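Local coordinates for serine acetyltransferase (Neisseria gonorrhoeae, PDB 6WYE), which probably catalyses transfer of an acetyl group from acetyl-CoA to L-serine, giving O-acetyl-L-serine in the first step of L-cysteine biosynthesis, at residues A71-S76 and G132-Q137; R144-G149 and I169-R174; T100-C105 and A138-H143. All coordinates share one frame; numbering follows the deposited sequence.

Contact 1 (A71-S76 and G132-Q137)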
# COMPACT_ATOMS: atom_id res chain seq x y z
N ALA A 71 9.02 13.83 14.51
CA ALA A 71 9.59 13.42 13.23
C ALA A 71 8.93 12.15 12.71
O ALA A 71 8.65 12.03 11.52
CB ALA A 71 11.10 13.21 13.37
N TYR A 72 8.68 11.20 13.61
CA TYR A 72 8.05 9.94 13.21
C TYR A 72 6.63 10.17 12.71
O TYR A 72 6.25 9.69 11.64
CB TYR A 72 8.07 8.96 14.38
CG TYR A 72 7.73 7.54 14.03
CD1 TYR A 72 8.72 6.65 13.62
CD2 TYR A 72 6.43 7.06 14.16
CE1 TYR A 72 8.41 5.33 13.31
CE2 TYR A 72 6.12 5.73 13.87
CZ TYR A 72 7.11 4.88 13.45
OH TYR A 72 6.80 3.57 13.15
N HIS A 73 5.84 10.91 13.46
CA HIS A 73 4.43 11.12 13.08
C HIS A 73 4.32 11.96 11.81
O HIS A 73 3.53 11.61 10.97
CB HIS A 73 3.67 11.76 14.23
CG HIS A 73 2.19 11.61 14.17
ND1 HIS A 73 1.59 10.47 13.78
CD2 HIS A 73 1.22 12.45 14.51
CE1 HIS A 73 0.31 10.61 13.88
NE2 HIS A 73 0.06 11.81 14.31
N LEU A 74 5.10 13.01 11.70
CA LEU A 74 5.05 13.84 10.50
C LEU A 74 5.44 13.06 9.26
O LEU A 74 4.80 13.19 8.20
CB LEU A 74 5.97 15.06 10.66
CG LEU A 74 5.54 16.13 11.66
CD1 LEU A 74 6.49 17.32 11.59
CD2 LEU A 74 4.09 16.55 11.40
N SER A 75 6.49 12.23 9.36
CA SER A 75 6.88 11.46 8.19
C SER A 75 5.80 10.44 7.83
O SER A 75 5.58 10.18 6.64
CB SER A 75 8.23 10.78 8.43
OG SER A 75 8.12 9.77 9.42
N SER A 76 5.10 9.90 8.83
CA SER A 76 3.91 9.11 8.55
C SER A 76 2.91 9.90 7.70
O SER A 76 2.32 9.36 6.76
CB SER A 76 3.29 8.60 9.87
OG SER A 76 2.27 9.44 10.36
N GLY A 132 -3.47 21.42 12.05
CA GLY A 132 -2.79 22.72 12.02
C GLY A 132 -1.46 22.69 12.75
O GLY A 132 -0.48 23.30 12.31
N PHE A 133 -1.40 21.98 13.88
CA PHE A 133 -0.13 21.75 14.55
C PHE A 133 0.84 20.96 13.66
O PHE A 133 2.03 21.29 13.57
CB PHE A 133 -0.37 21.02 15.88
CG PHE A 133 0.88 20.58 16.55
CD1 PHE A 133 1.62 21.49 17.31
CD2 PHE A 133 1.35 19.28 16.41
CE1 PHE A 133 2.79 21.11 17.93
CE2 PHE A 133 2.53 18.89 17.03
CZ PHE A 133 3.25 19.81 17.79
N HIS A 134 0.36 19.91 12.99
CA HIS A 134 1.23 19.16 12.09
C HIS A 134 1.78 20.05 10.98
O HIS A 134 2.98 20.04 10.69
CB HIS A 134 0.48 17.97 11.47
CG HIS A 134 -0.06 17.01 12.49
ND1 HIS A 134 -1.25 16.34 12.32
CD2 HIS A 134 0.42 16.62 13.69
CE1 HIS A 134 -1.48 15.58 13.38
NE2 HIS A 134 -0.48 15.73 14.22
N ALA A 135 0.92 20.87 10.37
CA ALA A 135 1.36 21.68 9.23
C ALA A 135 2.42 22.70 9.66
O ALA A 135 3.41 22.90 8.94
CB ALA A 135 0.18 22.40 8.59
N ILE A 136 2.22 23.34 10.81
CA ILE A 136 3.18 24.32 11.31
C ILE A 136 4.54 23.67 11.50
O ILE A 136 5.57 24.20 11.07
CB ILE A 136 2.68 24.94 12.63
CG1 ILE A 136 1.47 25.86 12.42
CG2 ILE A 136 3.81 25.70 13.34
CD1 ILE A 136 1.71 26.96 11.44
N GLN A 137 4.57 22.53 12.20
CA GLN A 137 5.85 21.89 12.49
C GLN A 137 6.48 21.33 11.22
O GLN A 137 7.71 21.39 11.07
CB GLN A 137 5.70 20.79 13.55
CG GLN A 137 4.96 21.19 14.84
CD GLN A 137 5.13 22.65 15.24
OE1 GLN A 137 6.22 23.22 15.14
NE2 GLN A 137 4.04 23.27 15.70

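Contact 2 (R144-G149 and I169-R174)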
# COMPACT_ATOMS: atom_id res chain seq x y z
N ARG A 144 13.86 24.85 7.35
CA ARG A 144 15.26 24.48 7.56
C ARG A 144 15.85 23.80 6.32
O ARG A 144 16.98 24.09 5.92
CB ARG A 144 15.37 23.58 8.80
CG ARG A 144 16.69 22.83 9.03
CD ARG A 144 17.94 23.70 8.89
NE ARG A 144 17.94 24.83 9.80
CZ ARG A 144 18.48 26.02 9.52
NH1 ARG A 144 19.08 26.23 8.35
NH2 ARG A 144 18.43 26.99 10.42
N LEU A 145 15.10 22.86 5.72
CA LEU A 145 15.57 22.20 4.50
C LEU A 145 15.80 23.21 3.39
O LEU A 145 16.74 23.08 2.59
CB LEU A 145 14.56 21.13 4.08
CG LEU A 145 14.46 19.94 5.02
CD1 LEU A 145 13.41 18.95 4.56
CD2 LEU A 145 15.83 19.27 5.14
N TYR A 146 14.93 24.22 3.30
CA TYR A 146 15.06 25.26 2.29
C TYR A 146 16.31 26.09 2.51
O TYR A 146 17.07 26.36 1.57
CB TYR A 146 13.81 26.15 2.34
CG TYR A 146 13.70 27.23 1.29
CD1 TYR A 146 13.25 26.94 0.01
CD2 TYR A 146 13.99 28.55 1.59
CE1 TYR A 146 13.13 27.94 -0.96
CE2 TYR A 146 13.87 29.55 0.64
CZ TYR A 146 13.44 29.24 -0.63
OH TYR A 146 13.33 30.24 -1.59
N LEU A 147 16.55 26.52 3.76
CA LEU A 147 17.72 27.33 4.08
C LEU A 147 19.02 26.59 3.82
O LEU A 147 20.01 27.21 3.43
CB LEU A 147 17.66 27.78 5.54
CG LEU A 147 16.55 28.77 5.86
CD1 LEU A 147 16.47 29.08 7.37
CD2 LEU A 147 16.74 30.05 5.05
N ASP A 148 19.05 25.27 4.05
CA ASP A 148 20.20 24.44 3.73
C ASP A 148 20.37 24.19 2.24
O ASP A 148 21.28 23.46 1.85
CB ASP A 148 20.12 23.10 4.47
CG ASP A 148 20.08 23.26 5.98
OD1 ASP A 148 20.28 24.39 6.48
OD2 ASP A 148 19.85 22.25 6.67
N GLY A 149 19.49 24.73 1.39
CA GLY A 149 19.63 24.56 -0.04
C GLY A 149 18.93 23.36 -0.64
O GLY A 149 19.15 23.07 -1.82
N ILE A 169 2.04 26.56 2.79
CA ILE A 169 3.01 27.51 3.33
C ILE A 169 4.30 27.40 2.50
O ILE A 169 4.91 26.32 2.42
CB ILE A 169 3.30 27.25 4.82
CG1 ILE A 169 2.00 27.29 5.64
CG2 ILE A 169 4.32 28.26 5.35
CD1 ILE A 169 2.17 26.70 7.04
N HIS A 170 4.71 28.51 1.91
CA HIS A 170 5.95 28.54 1.15
C HIS A 170 7.13 28.26 2.07
O HIS A 170 7.18 28.78 3.19
CB HIS A 170 6.12 29.91 0.48
CG HIS A 170 7.20 29.93 -0.56
ND1 HIS A 170 8.54 30.01 -0.24
CD2 HIS A 170 7.14 29.84 -1.91
CE1 HIS A 170 9.25 29.98 -1.35
NE2 HIS A 170 8.43 29.88 -2.38
N PRO A 171 8.11 27.46 1.64
CA PRO A 171 9.23 27.12 2.54
C PRO A 171 9.99 28.32 3.06
O PRO A 171 10.64 28.21 4.12
CB PRO A 171 10.14 26.24 1.66
CG PRO A 171 9.28 25.77 0.58
CD PRO A 171 8.26 26.83 0.32
N ALA A 172 9.95 29.46 2.36
CA ALA A 172 10.66 30.66 2.78
C ALA A 172 9.91 31.46 3.84
O ALA A 172 10.50 32.35 4.45
CB ALA A 172 10.95 31.54 1.56
N ALA A 173 8.64 31.15 4.10
CA ALA A 173 7.90 31.87 5.14
C ALA A 173 8.56 31.65 6.50
O ALA A 173 9.07 30.56 6.79
CB ALA A 173 6.45 31.41 5.18
N ARG A 174 8.54 32.69 7.33
CA ARG A 174 9.20 32.69 8.63
C ARG A 174 8.16 32.74 9.74
O ARG A 174 7.35 33.68 9.80
CB ARG A 174 10.16 33.88 8.74
CG ARG A 174 11.51 33.66 8.03
CD ARG A 174 12.22 34.98 7.72
NE ARG A 174 12.26 35.89 8.87
CZ ARG A 174 12.24 37.22 8.77
NH1 ARG A 174 12.18 37.80 7.58
NH2 ARG A 174 12.29 37.97 9.86

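Contact 3 (T100-C105 and A138-H143)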
# COMPACT_ATOMS: atom_id res chain seq x y z
N THR A 100 18.12 23.05 16.96
CA THR A 100 17.42 22.73 18.20
C THR A 100 16.45 23.82 18.63
O THR A 100 15.69 23.61 19.58
CB THR A 100 18.44 22.45 19.31
OG1 THR A 100 19.59 21.82 18.74
N GLN A 101 16.42 24.96 17.92
CA GLN A 101 15.37 25.94 18.18
C GLN A 101 14.00 25.43 17.75
O GLN A 101 12.99 25.82 18.33
CB GLN A 101 15.69 27.25 17.46
N ILE A 102 13.96 24.54 16.75
CA ILE A 102 12.67 24.03 16.28
C ILE A 102 11.92 23.32 17.40
O ILE A 102 10.73 23.58 17.64
CB ILE A 102 12.88 23.12 15.06
CG1 ILE A 102 13.55 23.92 13.94
CG2 ILE A 102 11.55 22.55 14.60
CD1 ILE A 102 13.81 23.12 12.68
N SER A 103 12.61 22.43 18.12
CA SER A 103 11.95 21.70 19.19
C SER A 103 11.44 22.64 20.28
O SER A 103 10.37 22.40 20.86
CB SER A 103 12.90 20.66 19.79
OG SER A 103 12.78 19.42 19.11
N LYS A 104 12.15 23.74 20.53
CA LYS A 104 11.67 24.72 21.49
C LYS A 104 10.41 25.40 20.98
O LYS A 104 9.46 25.63 21.74
CB LYS A 104 12.76 25.74 21.81
N CYS A 105 10.37 25.71 19.69
CA CYS A 105 9.14 26.23 19.11
C CYS A 105 8.01 25.21 19.21
O CYS A 105 6.88 25.56 19.56
CB CYS A 105 9.40 26.64 17.66
SG CYS A 105 10.57 27.99 17.56
N ALA A 138 5.68 20.75 10.32
CA ALA A 138 6.23 20.35 9.03
C ALA A 138 6.86 21.54 8.33
O ALA A 138 7.92 21.41 7.71
CB ALA A 138 5.16 19.72 8.14
N HIS A 139 6.24 22.72 8.44
CA HIS A 139 6.84 23.88 7.77
C HIS A 139 8.16 24.28 8.42
O HIS A 139 9.12 24.60 7.71
CB HIS A 139 5.91 25.09 7.77
CG HIS A 139 6.64 26.36 7.45
ND1 HIS A 139 7.09 26.65 6.17
CD2 HIS A 139 7.10 27.35 8.24
CE1 HIS A 139 7.74 27.79 6.19
NE2 HIS A 139 7.76 28.24 7.44
N ARG A 140 8.22 24.27 9.75
CA ARG A 140 9.47 24.61 10.43
C ARG A 140 10.62 23.76 9.91
O ARG A 140 11.69 24.28 9.55
CB ARG A 140 9.32 24.42 11.94
CG ARG A 140 8.37 25.36 12.61
CD ARG A 140 8.48 25.22 14.14
NE ARG A 140 7.34 25.82 14.82
CZ ARG A 140 7.14 27.13 14.91
NH1 ARG A 140 8.01 27.98 14.38
NH2 ARG A 140 6.08 27.59 15.55
N ILE A 141 10.41 22.44 9.81
CA ILE A 141 11.44 21.59 9.21
C ILE A 141 11.63 21.94 7.74
O ILE A 141 12.77 22.06 7.25
CB ILE A 141 11.08 20.11 9.40
CG1 ILE A 141 10.87 19.79 10.88
CG2 ILE A 141 12.18 19.22 8.80
CD1 ILE A 141 10.36 18.39 11.14
N ASN A 142 10.53 22.14 7.01
CA ASN A 142 10.63 22.50 5.60
C ASN A 142 11.46 23.76 5.42
O ASN A 142 12.29 23.84 4.50
CB ASN A 142 9.24 22.70 4.99
CG ASN A 142 9.14 22.08 3.62
OD1 ASN A 142 9.77 21.05 3.36
ND2 ASN A 142 8.37 22.70 2.73
N HIS A 143 11.26 24.75 6.29
CA HIS A 143 12.02 25.99 6.21
C HIS A 143 13.51 25.72 6.40
O HIS A 143 14.34 26.27 5.67
CB HIS A 143 11.51 26.97 7.27
CG HIS A 143 12.11 28.34 7.16
ND1 HIS A 143 12.07 29.09 6.00
CD2 HIS A 143 12.75 29.10 8.08
CE1 HIS A 143 12.66 30.25 6.21
NE2 HIS A 143 13.09 30.28 7.46

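Contact 1 (A71-S76 and G132-Q137)
Leu-74 packs from helix 66-78 onto helix 131-147, against His-134 and Gln-137. Its CB leaves the backbone across the line to the other helix, and the first torsion (chi1 -70°) sets CG beside the backbone N, anti to the carbonyl carbon. From CG the isopropyl group forks over two residues nearly a turn apart on the facing helix. Branch CD2 lies 3.7 Å from the backbone O of His-134 and 3.9 Å from CB of His-134, while CD1 reaches Gln-137, 4.1 Å from its CB.

One residue earlier, His-73 directs its ring edge toward the face of the His-134 ring in an offset edge-to-face pair, with centroids 5.2 Å apart and planes at 82°. The closest atoms are His-73 CD2 and His-134 NE2, at 3.7 Å. Each ring is held by its own carbonyl from helix 124-129: NE2 of His-73 bonds to Leu-128 O, and NE2 of His-134 to Leu-127 O, which fixes the rotation of both imidazoles.

The segment axes cross at 100°, approaching to 10.7 Å, within the N-terminal helical domain of the serine acetyltransferases. Helix 85-98 adds Tyr-92 against Leu-74, helix 100-116 packs on Phe-133 and Gln-137, and Asn-159 of a third subunit lies on His-134.

Contact 2 (R144-G149 and I169-R174)
Tyr-146, in the last turn of helix 131-147, lies against Pro-171 and Ala-172 in the corner between strands 168-169 and 174-175, at the start of the left-handed parallel beta-helix built from hexapeptide repeats. With CG anti to the backbone N (chi1 -175°), the phenol extends along the corner. CB of Pro-171 sits 3.6 Å from CD1 of Tyr-146, and CB of Ala-172 lies over the same face, 3.7 Å from CE2 at the opposite corner of the ring. The peptide joining Pro-171 to Ala-172 passes over this face too, offset toward the rim.

The corner is a type I turn from His-170 to Ala-173. Ala-172 N donates to ND1 of His-170 over 3.0 Å, nearly in the imidazole plane and close to straight (165°). This bond holds the imidazole with its edge toward the Tyr-146 face, the planes at 79° and the hydroxyl OH 4.1 Å from CE1 of His-170. Lys-151 adds a cation-pi contact to the phenol.

Beyond Tyr-146 the helix closes in a Schellman motif: Gly-149, at positive phi, bonds through N to Tyr-146 O at 2.9 Å.

Contact 3 (T100-C105 and A138-H143)
NH2 of Arg-140 is gripped by two acceptors, the carboxylate OD2 of Asp-109 in a salt bridge and the carbonyl O of Gly-176, while the guanidinium to which it belongs lies flat against Cys-105. These bonds tie together two neighbouring helices of the N-terminal helical domain and the beginning of the left-handed beta-helix: Asp-109 stands on helix 100-116, Arg-140 on helix 131-147, and Gly-176 just beyond strand 174-175. NE has a third partner one turn back on its own helix, Gln-137 OE1, so the planar group is fixed from several directions and its charge is probably well compensated in this buried setting.

The two segments run nearly antiparallel, at 164°, with axes 10.4 Å apart. From CG to NE the Arg-140 chain is extended, which carries the head group alongside helix 100-116. CB of Cys-105 comes down over the centre of one guanidinium face, 3.6 Å from CZ of Arg-140, and SG of Cys-105 stands 4.1 Å from NH1.

The aliphatic part of the arginine is covered by Ile-102, the two side chains sliding past each other in opposite directions. The branch CG2 of Ile-102, anti to its backbone N, rests 3.9 Å from CB of Arg-140 and 4.1 Å from CD. Helix 85-98 packs nearby, with Leu-96 on Ile-102 and Tyr-92 on the adjacent Ile-141. The other branch of Ile-102 runs toward the backbone, where CD1 stops 4.0 Å from the carbonyl O of Arg-140.

In the fold
Helix 131-147 carries one side of all three contacts, contact 1 near its start, contact 3 midway and contact 2 at its end. The centres of contacts 1 and 3 are 10 Å apart, and the two meet where CD1 of Leu-74 lies 4.0 Å from CD1 of Ile-141. Contacts 3 and 2, also 10 Å between centres, are joined by two probable hydrogen bonds from histidines of 138-143 to the beta-helix corner: His-139 NE2 to Ala-173 O, at 2.7 Å, and His-143 ND1 to Pro-171 O. In contact 2 the His-170 side chain lies about 6 Å from a bound (2S)-2-hydroxybutanedioic acid.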